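Local structure of Beta/alpha-amylase (Paenibacillus polymyxa, 3VOC) at residues Y169-F183 / W285-A299. The protein hydrolyses alpha-1,4-glucosidic linkages of starch, its family 14 beta-amylase catalytic domain, the part described here, removing successive maltose units from non-reducing chain ends. Numbering follows the deposited sequence. Where two conformers were deposited one is given.
Sequences YYPAAGWSYPGRGKF and WQMNNPAMPHGTEQA. With EDO (1,2-ethanediol), chain E.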
loop_
_atom_site.group_PDB
_atom_site.type_symbol
_atom_site.label_atom_id
_atom_site.label_comp_id
_atom_site.label_asym_id
_atom_site.label_seq_id
_atom_site.Cartn_x
_atom_site.Cartn_y
_atom_site.Cartn_z
ATOM N N TYR A 169 -7.829 -8.976 3.977
ATOM C CA TYR A 169 -9.150 -9.119 3.364
ATOM C C TYR A 169 -8.992 -9.545 1.899
ATOM O O TYR A 169 -8.349 -8.858 1.098
ATOM C CB TYR A 169 -9.995 -7.838 3.549
ATOM C CG TYR A 169 -9.550 -6.643 2.709
ATOM C CD1 TYR A 169 -8.518 -5.786 3.131
ATOM C CD2 TYR A 169 -10.169 -6.376 1.487
ATOM C CE1 TYR A 169 -8.118 -4.694 2.328
ATOM C CE2 TYR A 169 -9.792 -5.307 0.699
ATOM C CZ TYR A 169 -8.774 -4.470 1.118
ATOM O OH TYR A 169 -8.439 -3.421 0.300
ATOM N N TYR A 170 -9.581 -10.689 1.556
ATOM C CA TYR A 170 -9.263 -11.347 0.287
ATOM C C TYR A 170 -10.451 -12.203 -0.143
ATOM O O TYR A 170 -10.757 -13.213 0.513
ATOM C CB TYR A 170 -8.016 -12.210 0.460
ATOM C CG TYR A 170 -7.286 -12.602 -0.813
ATOM C CD1 TYR A 170 -6.796 -11.632 -1.691
ATOM C CD2 TYR A 170 -7.027 -13.950 -1.101
ATOM C CE1 TYR A 170 -6.107 -11.996 -2.845
ATOM C CE2 TYR A 170 -6.340 -14.324 -2.263
ATOM C CZ TYR A 170 -5.879 -13.344 -3.122
ATOM O OH TYR A 170 -5.162 -13.689 -4.251
ATOM N N PRO A 171 -11.129 -11.791 -1.235
ATOM C CA PRO A 171 -12.329 -12.505 -1.700
ATOM C C PRO A 171 -12.098 -14.010 -1.828
ATOM O O PRO A 171 -12.942 -14.802 -1.389
ATOM C CB PRO A 171 -12.620 -11.858 -3.056
ATOM C CG PRO A 171 -12.157 -10.417 -2.870
ATOM C CD PRO A 171 -10.920 -10.517 -1.956
ATOM N N ALA A 172 -10.944 -14.412 -2.369
ATOM C CA ALA A 172 -10.681 -15.830 -2.591
ATOM C C ALA A 172 -10.518 -16.625 -1.307
ATOM O O ALA A 172 -10.636 -17.852 -1.328
ATOM C CB ALA A 172 -9.477 -16.039 -3.543
ATOM N N ALA A 173 -10.262 -15.934 -0.189
ATOM C CA ALA A 173 -10.222 -16.558 1.131
ATOM C C ALA A 173 -11.597 -16.592 1.810
ATOM O O ALA A 173 -11.706 -17.011 2.958
ATOM C CB ALA A 173 -9.203 -15.836 2.031
ATOM N N GLY A 174 -12.636 -16.149 1.108
ATOM C CA GLY A 174 -14.003 -16.134 1.662
ATOM C C GLY A 174 -14.484 -14.771 2.158
ATOM O O GLY A 174 -15.611 -14.637 2.659
ATOM N N TRP A 175 -13.642 -13.749 2.017
ATOM C CA TRP A 175 -13.983 -12.416 2.521
ATOM C C TRP A 175 -15.020 -11.747 1.622
ATOM O O TRP A 175 -14.945 -11.857 0.410
ATOM C CB TRP A 175 -12.732 -11.534 2.597
ATOM C CG TRP A 175 -13.025 -10.123 2.977
ATOM C CD1 TRP A 175 -13.126 -9.628 4.244
ATOM C CD2 TRP A 175 -13.291 -9.027 2.087
ATOM N NE1 TRP A 175 -13.439 -8.281 4.197
ATOM C CE2 TRP A 175 -13.542 -7.889 2.888
ATOM C CE3 TRP A 175 -13.354 -8.898 0.691
ATOM C CZ2 TRP A 175 -13.836 -6.627 2.340
ATOM C CZ3 TRP A 175 -13.647 -7.639 0.143
ATOM C CH2 TRP A 175 -13.885 -6.524 0.968
ATOM N N SER A 176 -15.978 -11.053 2.233
ATOM C CA SER A 176 -16.799 -10.072 1.516
ATOM C C SER A 176 -17.028 -8.860 2.408
ATOM O O SER A 176 -17.057 -8.965 3.638
ATOM C CB SER A 176 -18.138 -10.680 1.056
ATOM O OG SER A 176 -18.871 -11.133 2.170
ATOM N N TYR A 177 -17.157 -7.694 1.790
ATOM C CA TYR A 177 -17.365 -6.460 2.535
ATOM C C TYR A 177 -18.685 -6.607 3.317
ATOM O O TYR A 177 -19.630 -7.196 2.791
ATOM C CB TYR A 177 -17.430 -5.303 1.543
ATOM C CG TYR A 177 -17.511 -3.930 2.167
ATOM C CD1 TYR A 177 -16.364 -3.308 2.681
ATOM C CD2 TYR A 177 -18.730 -3.239 2.220
ATOM C CE1 TYR A 177 -16.432 -2.045 3.248
ATOM C CE2 TYR A 177 -18.812 -1.954 2.779
ATOM C CZ TYR A 177 -17.649 -1.369 3.290
ATOM O OH TYR A 177 -17.696 -0.122 3.854
ATOM N N PRO A 178 -18.752 -6.115 4.571
ATOM C CA PRO A 178 -17.745 -5.390 5.357
ATOM C C PRO A 178 -16.996 -6.269 6.372
ATOM O O PRO A 178 -16.759 -5.834 7.492
ATOM C CB PRO A 178 -18.603 -4.376 6.112
ATOM C CG PRO A 178 -19.883 -5.200 6.453
ATOM C CD PRO A 178 -20.030 -6.220 5.312
ATOM N N GLY A 179 -16.640 -7.491 5.984
ATOM C CA GLY A 179 -15.910 -8.405 6.875
ATOM C C GLY A 179 -14.627 -7.747 7.362
ATOM O O GLY A 179 -13.954 -7.029 6.609
ATOM N N ARG A 180 -14.284 -7.954 8.627
ATOM C CA ARG A 180 -13.065 -7.328 9.151
ATOM C C ARG A 180 -11.830 -7.973 8.539
ATOM O O ARG A 180 -10.726 -7.433 8.645
ATOM C CB ARG A 180 -12.985 -7.403 10.680
ATOM C CG ARG A 180 -12.942 -8.807 11.215
ATOM C CD ARG A 180 -12.015 -9.000 12.427
ATOM N NE ARG A 180 -11.979 -10.445 12.641
ATOM C CZ ARG A 180 -10.892 -11.204 12.674
ATOM N NH1 ARG A 180 -9.673 -10.668 12.621
ATOM N NH2 ARG A 180 -11.031 -12.516 12.801
ATOM N N GLY A 181 -12.028 -9.125 7.902
ATOM C CA GLY A 181 -10.911 -9.913 7.402
ATOM C C GLY A 181 -10.344 -10.775 8.509
ATOM O O GLY A 181 -11.038 -11.075 9.504
ATOM N N LYS A 182 -9.086 -11.187 8.350
ATOM C CA LYS A 182 -8.466 -12.115 9.306
ATOM C C LYS A 182 -7.001 -11.752 9.531
ATOM O O LYS A 182 -6.352 -11.213 8.621
ATOM C CB LYS A 182 -8.567 -13.568 8.805
ATOM C CG LYS A 182 -9.987 -14.117 8.807
ATOM C CD LYS A 182 -10.099 -15.495 8.189
ATOM C CE LYS A 182 -11.575 -15.948 8.140
ATOM N NZ LYS A 182 -11.682 -17.314 7.521
ATOM N N PHE A 183 -6.497 -12.043 10.739
ATOM C CA PHE A 183 -5.056 -11.981 11.023
ATOM C C PHE A 183 -4.284 -12.927 10.093
ATOM O O PHE A 183 -4.806 -13.959 9.686
ATOM C CB PHE A 183 -4.760 -12.313 12.500
ATOM C CG PHE A 183 -5.235 -11.262 13.471
ATOM C CD1 PHE A 183 -6.169 -11.576 14.447
ATOM C CD2 PHE A 183 -4.733 -9.969 13.429
ATOM C CE1 PHE A 183 -6.619 -10.611 15.346
ATOM C CE2 PHE A 183 -5.179 -8.985 14.336
ATOM C CZ PHE A 183 -6.119 -9.312 15.297
ATOM N N TRP A 285 -13.708 0.353 7.302
ATOM C CA TRP A 285 -14.916 -0.338 7.770
ATOM C C TRP A 285 -14.674 -1.089 9.078
ATOM O O TRP A 285 -13.529 -1.415 9.406
ATOM C CB TRP A 285 -15.487 -1.236 6.671
ATOM C CG TRP A 285 -14.592 -2.327 6.151
ATOM C CD1 TRP A 285 -14.662 -3.655 6.463
ATOM C CD2 TRP A 285 -13.548 -2.203 5.164
ATOM N NE1 TRP A 285 -13.706 -4.355 5.758
ATOM C CE2 TRP A 285 -13.019 -3.491 4.951
ATOM C CE3 TRP A 285 -13.008 -1.124 4.449
ATOM C CZ2 TRP A 285 -11.962 -3.737 4.059
ATOM C CZ3 TRP A 285 -11.947 -1.368 3.553
ATOM C CH2 TRP A 285 -11.441 -2.666 3.377
ATOM N N GLN A 286 -15.745 -1.330 9.839
ATOM C CA GLN A 286 -15.645 -1.843 11.226
ATOM C C GLN A 286 -14.862 -0.930 12.178
ATOM O O GLN A 286 -14.380 -1.371 13.229
ATOM C CB GLN A 286 -15.092 -3.277 11.262
ATOM C CG GLN A 286 -15.832 -4.249 10.341
ATOM C CD GLN A 286 -17.338 -4.298 10.605
ATOM O OE1 GLN A 286 -17.824 -3.810 11.626
ATOM N NE2 GLN A 286 -18.083 -4.869 9.668
ATOM N N MET A 287 -14.745 0.350 11.828
ATOM C CA MET A 287 -14.055 1.281 12.700
ATOM C C MET A 287 -14.783 1.427 14.038
ATOM O O MET A 287 -14.151 1.349 15.091
ATOM C CB MET A 287 -13.875 2.659 12.027
ATOM C CG MET A 287 -12.766 2.679 10.957
ATOM S SD MET A 287 -12.773 4.251 10.062
ATOM C CE MET A 287 -12.203 5.378 11.348
ATOM N N ASN A 288 -16.100 1.629 14.000
ATOM C CA ASN A 288 -16.860 1.863 15.230
ATOM C C ASN A 288 -17.832 0.731 15.590
ATOM O O ASN A 288 -18.806 0.957 16.293
ATOM C CB ASN A 288 -17.607 3.214 15.175
ATOM C CG ASN A 288 -18.596 3.275 14.044
ATOM O OD1 ASN A 288 -18.287 2.857 12.929
ATOM N ND2 ASN A 288 -19.795 3.803 14.312
ATOM N N ASN A 289 -17.553 -0.479 15.117
ATOM C CA ASN A 289 -18.313 -1.656 15.514
ATOM C C ASN A 289 -18.139 -1.865 17.022
ATOM O O ASN A 289 -17.020 -1.979 17.507
ATOM C CB ASN A 289 -17.824 -2.887 14.730
ATOM C CG ASN A 289 -18.708 -4.120 14.937
ATOM O OD1 ASN A 289 -19.117 -4.772 13.980
ATOM N ND2 ASN A 289 -18.965 -4.457 16.177
ATOM N N PRO A 290 -19.252 -1.897 17.779
ATOM C CA PRO A 290 -19.113 -2.027 19.241
ATOM C C PRO A 290 -18.395 -3.315 19.678
ATOM O O PRO A 290 -17.646 -3.299 20.663
ATOM C CB PRO A 290 -20.563 -2.006 19.743
ATOM C CG PRO A 290 -21.402 -2.399 18.558
ATOM C CD PRO A 290 -20.660 -1.879 17.345
ATOM N N ALA A 291 -18.598 -4.401 18.935
ATOM C CA ALA A 291 -18.064 -5.729 19.291
ATOM C C ALA A 291 -16.640 -5.970 18.772
ATOM O O ALA A 291 -15.903 -6.792 19.334
ATOM C CB ALA A 291 -19.006 -6.840 18.772
ATOM N N MET A 292 -16.244 -5.282 17.707
ATOM C CA MET A 292 -14.891 -5.423 17.163
ATOM C C MET A 292 -14.326 -4.080 16.678
ATOM O O MET A 292 -13.983 -3.944 15.489
ATOM C CB MET A 292 -14.862 -6.484 16.051
ATOM C CG MET A 292 -15.872 -6.238 14.907
ATOM S SD MET A 292 -15.624 -7.232 13.415
ATOM C CE MET A 292 -15.752 -8.877 14.147
ATOM N N PRO A 293 -14.222 -3.083 17.582
ATOM C CA PRO A 293 -13.809 -1.750 17.142
ATOM C C PRO A 293 -12.431 -1.785 16.478
ATOM O O PRO A 293 -11.487 -2.403 17.006
ATOM C CB PRO A 293 -13.788 -0.932 18.446
ATOM C CG PRO A 293 -13.537 -1.955 19.517
ATOM C CD PRO A 293 -14.251 -3.190 19.059
ATOM N N HIS A 294 -12.340 -1.155 15.304
ATOM C CA HIS A 294 -11.096 -1.120 14.522
ATOM C C HIS A 294 -10.592 -2.512 14.112
ATOM O O HIS A 294 -9.400 -2.697 13.858
ATOM C CB HIS A 294 -10.008 -0.297 15.247
ATOM C CG HIS A 294 -10.440 1.109 15.555
ATOM N ND1 HIS A 294 -10.536 2.083 14.583
ATOM C CD2 HIS A 294 -10.858 1.685 16.708
ATOM C CE1 HIS A 294 -10.970 3.207 15.131
ATOM N NE2 HIS A 294 -11.172 2.991 16.419
ATOM N N GLY A 295 -11.515 -3.469 14.003
ATOM C CA GLY A 295 -11.158 -4.852 13.712
ATOM C C GLY A 295 -10.484 -5.018 12.363
ATOM O O GLY A 295 -9.558 -5.831 12.228
ATOM N N THR A 296 -10.918 -4.233 11.378
ATOM C CA THR A 296 -10.355 -4.326 10.011
ATOM C C THR A 296 -8.908 -3.811 9.961
ATOM O O THR A 296 -8.007 -4.473 9.423
ATOM C CB THR A 296 -11.237 -3.586 9.003
ATOM O OG1 THR A 296 -12.608 -3.985 9.193
ATOM C CG2 THR A 296 -10.802 -3.875 7.550
ATOM N N GLU A 297 -8.719 -2.618 10.522
ATOM C CA GLU A 297 -7.408 -2.003 10.656
ATOM C C GLU A 297 -6.433 -2.927 11.386
ATOM O O GLU A 297 -5.295 -3.097 10.950
ATOM C CB GLU A 297 -7.533 -0.683 11.414
ATOM C CG GLU A 297 -8.281 0.401 10.656
ATOM C CD GLU A 297 -8.837 1.500 11.565
ATOM O OE1 GLU A 297 -8.194 2.561 11.670
ATOM O OE2 GLU A 297 -9.936 1.309 12.149
ATOM N N GLN A 298 -6.874 -3.518 12.494
ATOM C CA GLN A 298 -6.004 -4.396 13.279
ATOM C C GLN A 298 -5.575 -5.645 12.488
ATOM O O GLN A 298 -4.381 -6.004 12.486
ATOM C CB GLN A 298 -6.662 -4.751 14.620
ATOM C CG GLN A 298 -6.624 -3.545 15.580
ATOM C CD GLN A 298 -7.468 -3.680 16.827
ATOM O OE1 GLN A 298 -7.989 -4.745 17.148
ATOM N NE2 GLN A 298 -7.610 -2.567 17.548
ATOM N N ALA A 299 -6.524 -6.275 11.790
ATOM C CA ALA A 299 -6.187 -7.455 10.976
ATOM C C ALA A 299 -5.193 -7.108 9.876
ATOM O O ALA A 299 -4.330 -7.920 9.531
ATOM C CB ALA A 299 -7.439 -8.100 10.394
HETATM C C1 EDO E . -6.467 0.699 14.717
HETATM O O1 EDO E . -6.117 -0.164 15.801
HETATM C C2 EDO E . -5.813 2.048 14.951
HETATM O O2 EDO E . -6.560 2.719 15.975
HETATM O O HOH W 1 -8.563 -6.374 7.455
HETATM O O HOH W 2 -9.102 -8.109 13.649
#
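W285 and Y169 both carry CG between the backbone N and the carbonyl carbon (chi1 60° and 72°), and these torsions turn the edge of W285 toward the face of Y169: the edge of its six-membered ring stands T-shaped over the centre of that face, CH2 lying 3.9 Å from Y169 CZ. Y177 brings its own edge over one face of W285, with CE1 3.4 Å from W285 CG, while the methyl CG2 of T296 packs on the opposite face. Tryptophan suits this place because it offers two broad faces and an indole N-H: NE1 donates to G179 O at 2.8 Å, with the oxygen in the indole plane. W175 NE1 reaches G179 O from the other face of the carbonyl, also at 2.8 Å, so two indoles grip one oxygen. With an alanine at W285, G179 O is likely to lose one of its two indole donors, and a gap would probably open between Y169, Y177 and T296. Next door, Q286 sends NE2 to P178 O in a nearly straight bond of 2.7 Å; its amide also reaches P333 O. R180 lays its aliphatic part across the M292 thioether in the conformer given, before its guanidinium pairs with E113 and D229. Small A299 lets the loop pass close, its CB 3.7 Å from K182 O, and one water links R180 O to T296 O. The contact thus ties the loop after barrel strand 153-156 to the segment that runs from W285 into helix 295-300. Y177 lies beside H284, which probably binds substrate, and Y169 near E163, the predicted proton donor. The W285 indole in the aromatic cluster and the Q286 amide beside it each donate to a loop carbonyl, consistent with a loop held by directional bonds as well as apolar contact.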